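Local coordinates for protein BT_4661 (Bacteroides thetaiotaomicron, PDB 4AK2) that is a SusE-like surface protein that probably binds heparin and heparan sulphate through its C-terminal ligand-binding domain, the part present here, at residues A[134-145]-A[226-236]. Residues are numbered along the deposited sequence; the frame is centred on the assembly and turned at random.
With NA (sodium ion), chain D.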
loop_
_atom_site.group_PDB
_atom_site.type_symbol
_atom_site.label_atom_id
_atom_site.label_comp_id
_atom_site.label_asym_id
_atom_site.label_seq_id
_atom_site.Cartn_x
_atom_site.Cartn_y
_atom_site.Cartn_z
ATOM N N VAL A 134 -0.533 9.508 0.279
ATOM C CA VAL A 134 -0.990 10.555 -0.603
ATOM C C VAL A 134 -2.284 11.168 -0.120
ATOM O O VAL A 134 -3.191 10.470 0.382
ATOM C CB VAL A 134 -1.110 10.000 -2.058
ATOM C CG1 VAL A 134 -2.237 8.934 -2.186
ATOM C CG2 VAL A 134 -1.347 11.137 -3.053
ATOM N N ASN A 135 -2.430 12.477 -0.298
ATOM C CA ASN A 135 -3.666 13.179 0.017
ATOM C C ASN A 135 -4.547 13.127 -1.242
ATOM O O ASN A 135 -4.156 13.652 -2.271
ATOM C CB ASN A 135 -3.331 14.633 0.362
ATOM C CG ASN A 135 -4.552 15.479 0.639
ATOM O OD1 ASN A 135 -5.671 15.178 0.252
ATOM N ND2 ASN A 135 -4.339 16.550 1.381
ATOM N N PRO A 136 -5.709 12.455 -1.198
ATOM C CA PRO A 136 -6.528 12.304 -2.402
ATOM C C PRO A 136 -7.099 13.612 -2.916
ATOM O O PRO A 136 -7.503 13.661 -4.069
ATOM C CB PRO A 136 -7.649 11.353 -1.941
ATOM C CG PRO A 136 -7.772 11.630 -0.462
ATOM C CD PRO A 136 -6.333 11.830 -0.014
ATOM N N ALA A 137 -7.150 14.673 -2.110
ATOM C CA ALA A 137 -7.590 15.969 -2.638
ATOM C C ALA A 137 -6.517 16.574 -3.545
ATOM O O ALA A 137 -6.839 17.153 -4.539
ATOM C CB ALA A 137 -7.970 16.938 -1.508
ATOM N N ARG A 138 -5.265 16.439 -3.159
ATOM C CA ARG A 138 -4.149 17.098 -3.811
ATOM C C ARG A 138 -3.455 16.221 -4.852
ATOM O O ARG A 138 -2.835 16.723 -5.783
ATOM C CB ARG A 138 -3.156 17.578 -2.744
ATOM C CG ARG A 138 -3.813 18.599 -1.801
ATOM C CD ARG A 138 -2.871 19.154 -0.732
ATOM N NE ARG A 138 -1.933 20.131 -1.283
ATOM C CZ ARG A 138 -2.220 21.416 -1.546
ATOM N NH1 ARG A 138 -3.425 21.926 -1.306
ATOM N NH2 ARG A 138 -1.272 22.220 -2.030
ATOM N N GLY A 139 -3.549 14.908 -4.700
ATOM C CA GLY A 139 -2.764 14.033 -5.534
ATOM C C GLY A 139 -1.296 14.091 -5.160
ATOM O O GLY A 139 -0.887 14.768 -4.203
ATOM N N GLY A 140 -0.467 13.426 -5.936
ATOM C CA GLY A 140 0.973 13.463 -5.730
ATOM C C GLY A 140 1.667 12.349 -6.481
ATOM O O GLY A 140 1.054 11.687 -7.317
ATOM N N GLU A 141 2.950 12.160 -6.209
ATOM C CA GLU A 141 3.774 11.156 -6.866
ATOM C C GLU A 141 4.614 10.425 -5.857
ATOM O O GLU A 141 5.099 11.030 -4.894
ATOM C CB GLU A 141 4.634 11.748 -7.986
ATOM C CG GLU A 141 5.646 12.733 -7.504
ATOM C CD GLU A 141 6.374 13.468 -8.635
ATOM O OE1 GLU A 141 5.788 13.605 -9.730
ATOM O OE2 GLU A 141 7.525 13.921 -8.416
ATOM N N SER A 142 4.754 9.116 -6.062
ATOM C CA SER A 142 5.542 8.273 -5.178
ATOM C C SER A 142 7.029 8.528 -5.338
ATOM O O SER A 142 7.441 9.342 -6.182
ATOM C CB SER A 142 5.255 6.786 -5.529
ATOM O OG SER A 142 5.953 6.416 -6.734
ATOM N N ILE A 143 7.831 7.869 -4.506
ATOM C CA ILE A 143 9.282 7.778 -4.721
ATOM C C ILE A 143 9.570 7.136 -6.078
ATOM O O ILE A 143 8.756 6.303 -6.567
ATOM C CB ILE A 143 9.930 6.970 -3.555
ATOM C CG1 ILE A 143 11.419 7.308 -3.390
ATOM C CG2 ILE A 143 9.735 5.470 -3.721
ATOM C CD1 ILE A 143 11.685 8.710 -2.793
ATOM N N ALA A 144 10.712 7.402 -6.687
ATOM C CA ALA A 144 11.152 6.673 -7.855
ATOM C C ALA A 144 11.758 5.355 -7.374
ATOM O O ALA A 144 12.542 5.336 -6.437
ATOM C CB ALA A 144 12.208 7.499 -8.612
ATOM N N PRO A 145 11.400 4.218 -8.007
ATOM C CA PRO A 145 11.902 2.950 -7.536
ATOM C C PRO A 145 13.331 2.682 -8.008
ATOM O O PRO A 145 13.775 3.259 -9.019
ATOM C CB PRO A 145 10.960 1.938 -8.210
ATOM C CG PRO A 145 10.519 2.616 -9.493
ATOM C CD PRO A 145 10.459 4.093 -9.121
ATOM N N ASP A 226 10.861 8.085 -14.766
ATOM C CA ASP A 226 11.335 7.757 -13.422
ATOM C C ASP A 226 10.544 6.634 -12.753
ATOM O O ASP A 226 10.967 6.158 -11.699
ATOM C CB ASP A 226 11.299 9.025 -12.535
ATOM C CG ASP A 226 12.124 10.148 -13.082
ATOM O OD1 ASP A 226 13.276 9.882 -13.471
ATOM O OD2 ASP A 226 11.591 11.277 -13.110
ATOM N N PHE A 227 9.397 6.233 -13.337
ATOM C CA PHE A 227 8.617 5.076 -12.848
ATOM C C PHE A 227 7.971 5.338 -11.498
ATOM O O PHE A 227 7.663 4.429 -10.759
ATOM C CB PHE A 227 9.462 3.793 -12.900
ATOM C CG PHE A 227 10.067 3.592 -14.267
ATOM C CD1 PHE A 227 9.227 3.345 -15.363
ATOM C CD2 PHE A 227 11.429 3.772 -14.487
ATOM C CE1 PHE A 227 9.748 3.229 -16.650
ATOM C CE2 PHE A 227 11.962 3.679 -15.764
ATOM C CZ PHE A 227 11.122 3.415 -16.841
ATOM N N LYS A 228 7.731 6.614 -11.177
ATOM C CA LYS A 228 6.918 6.964 -10.020
ATOM C C LYS A 228 5.459 6.647 -10.321
ATOM O O LYS A 228 4.993 6.748 -11.469
ATOM C CB LYS A 228 7.019 8.458 -9.732
ATOM C CG LYS A 228 8.436 8.956 -9.385
ATOM C CD LYS A 228 8.449 10.459 -9.156
ATOM C CE LYS A 228 9.825 10.941 -8.739
ATOM N NZ LYS A 228 9.790 12.419 -8.489
ATOM N N VAL A 229 4.727 6.283 -9.275
ATOM C CA VAL A 229 3.275 6.210 -9.363
ATOM C C VAL A 229 2.699 7.622 -9.109
ATOM O O VAL A 229 3.022 8.222 -8.091
ATOM C CB VAL A 229 2.646 5.209 -8.359
ATOM C CG1 VAL A 229 1.124 5.287 -8.409
ATOM C CG2 VAL A 229 3.149 3.780 -8.596
ATOM N N HIS A 230 1.875 8.111 -10.043
ATOM C CA HIS A 230 1.158 9.360 -9.918
ATOM C C HIS A 230 -0.257 9.141 -9.581
ATOM O O HIS A 230 -0.883 8.253 -10.149
ATOM C CB HIS A 230 1.220 10.136 -11.251
ATOM C CG HIS A 230 2.618 10.444 -11.680
ATOM N ND1 HIS A 230 3.120 11.708 -11.690
ATOM C CD2 HIS A 230 3.643 9.610 -12.083
ATOM C CE1 HIS A 230 4.404 11.660 -12.091
ATOM N NE2 HIS A 230 4.725 10.383 -12.337
ATOM N N ILE A 231 -0.780 9.882 -8.612
ATOM C CA ILE A 231 -2.193 9.880 -8.238
ATOM C C ILE A 231 -2.740 11.259 -8.562
ATOM O O ILE A 231 -2.198 12.284 -8.108
ATOM C CB ILE A 231 -2.393 9.541 -6.751
ATOM C CG1 ILE A 231 -1.973 8.093 -6.497
ATOM C CG2 ILE A 231 -3.818 9.826 -6.276
ATOM C CD1 ILE A 231 -2.850 7.035 -7.144
ATOM N N ASN A 232 -3.763 11.335 -9.395
ATOM C CA ASN A 232 -4.312 12.628 -9.785
ATOM C C ASN A 232 -5.263 13.165 -8.743
ATOM O O ASN A 232 -5.864 12.382 -8.019
ATOM C CB ASN A 232 -4.978 12.505 -11.165
ATOM C CG ASN A 232 -3.955 12.486 -12.264
ATOM O OD1 ASN A 232 -2.929 13.195 -12.202
ATOM N ND2 ASN A 232 -4.195 11.667 -13.278
ATOM N N PRO A 233 -5.364 14.508 -8.643
ATOM C CA PRO A 233 -6.199 15.138 -7.609
ATOM C C PRO A 233 -7.698 15.016 -7.876
ATOM O O PRO A 233 -8.138 14.911 -9.026
ATOM C CB PRO A 233 -5.778 16.601 -7.661
ATOM C CG PRO A 233 -5.317 16.801 -9.070
ATOM C CD PRO A 233 -4.639 15.508 -9.456
ATOM N N ASN A 234 -8.468 15.037 -6.801
ATOM C CA ASN A 234 -9.906 15.219 -6.861
ATOM C C ASN A 234 -10.687 14.052 -7.495
ATOM O O ASN A 234 -11.847 14.244 -7.863
ATOM C CB ASN A 234 -10.285 16.551 -7.571
ATOM C CG ASN A 234 -11.723 16.979 -7.299
ATOM O OD1 ASN A 234 -12.170 16.937 -6.157
ATOM N ND2 ASN A 234 -12.459 17.415 -8.337
ATOM N N LEU A 235 -10.086 12.855 -7.572
ATOM C CA LEU A 235 -10.764 11.691 -8.190
ATOM C C LEU A 235 -11.087 10.592 -7.172
ATOM O O LEU A 235 -12.102 9.902 -7.289
ATOM C CB LEU A 235 -9.893 11.125 -9.330
ATOM C CG LEU A 235 -9.608 12.140 -10.451
ATOM C CD1 LEU A 235 -8.813 11.455 -11.553
ATOM C CD2 LEU A 235 -10.911 12.718 -11.002
ATOM N N TRP A 236 -10.217 10.406 -6.170
ATOM C CA TRP A 236 -10.388 9.326 -5.202
ATOM C C TRP A 236 -11.245 9.842 -4.076
ATOM O O TRP A 236 -10.774 10.125 -2.965
ATOM C CB TRP A 236 -9.041 8.835 -4.727
ATOM C CG TRP A 236 -8.251 8.137 -5.784
ATOM C CD1 TRP A 236 -7.390 8.688 -6.759
ATOM C CD2 TRP A 236 -8.250 6.693 -6.015
ATOM N NE1 TRP A 236 -6.868 7.684 -7.555
ATOM C CE2 TRP A 236 -7.334 6.450 -7.120
ATOM C CE3 TRP A 236 -8.867 5.600 -5.383
ATOM C CZ2 TRP A 236 -7.083 5.173 -7.597
ATOM C CZ3 TRP A 236 -8.612 4.309 -5.862
ATOM C CH2 TRP A 236 -7.757 4.100 -6.965
HETATM NA NA NA D . -13.674 9.776 -9.501
HETATM O O HOH W 1 -7.696 11.890 -6.075
HETATM O O HOH W 2 8.368 11.936 -5.767
HETATM O O HOH W 3 13.373 5.020 -11.147
HETATM O O HOH W 4 -14.950 11.677 -9.972
#
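G140 and I231 form the hydrogen-bonded pair of a short antiparallel bridge: G140 N reaches I231 O, and I231 N returns to G140 O at 2.9 Å, almost straight (174°). Strand 140-141 is thereby an outer strand of a three-stranded antiparallel sheet, with 229-231 in the middle and 220-222 beyond. Two residues on, past the non-hydrogen-bonded pair E141/H230, S142 takes over with both backbone and side chain. Its N donates to V229 O (2.8 Å), while OG, held at chi1 77° between its own N and carbonyl carbon, accepts from V229 N (2.8 Å) and donates to I143 O. These bonds make a tight seam between the strands. On the buried face V134 CG2 rests on I231 CB, and V134, S142 and V229 pack on strand 268-276.

The face carrying E141 and H230 is looser and more open to solvent. E141 CB lies over the H230 ring, 4.2 Å from its centroid, in a CH-pi contact; the carboxylate stands nearly perpendicular to that ring, whose NE2 is hydrogen-bonded to D223 OD2. K228, fully extended past CG, runs its CD along S142 O (3.3 Å) and brings NZ to E141 OE2 at 2.7 Å, from above the carboxylate plane. A water joins NZ to S142 O. A methionine in place of K228 would probably leave the E141 carboxylate without its countercharge and that water without the NZ donor.

At the far end, N234 N donates to P136 O (3.2 Å), and a water links P136 O, N232 O and W236 N. Close by, L235 O binds a sodium ion together with S194. Backbone and serine bonds thus fix the register of the strands, whereas the salt bridge lies on the more solvent-accessible face, where water probably screens part of its charge.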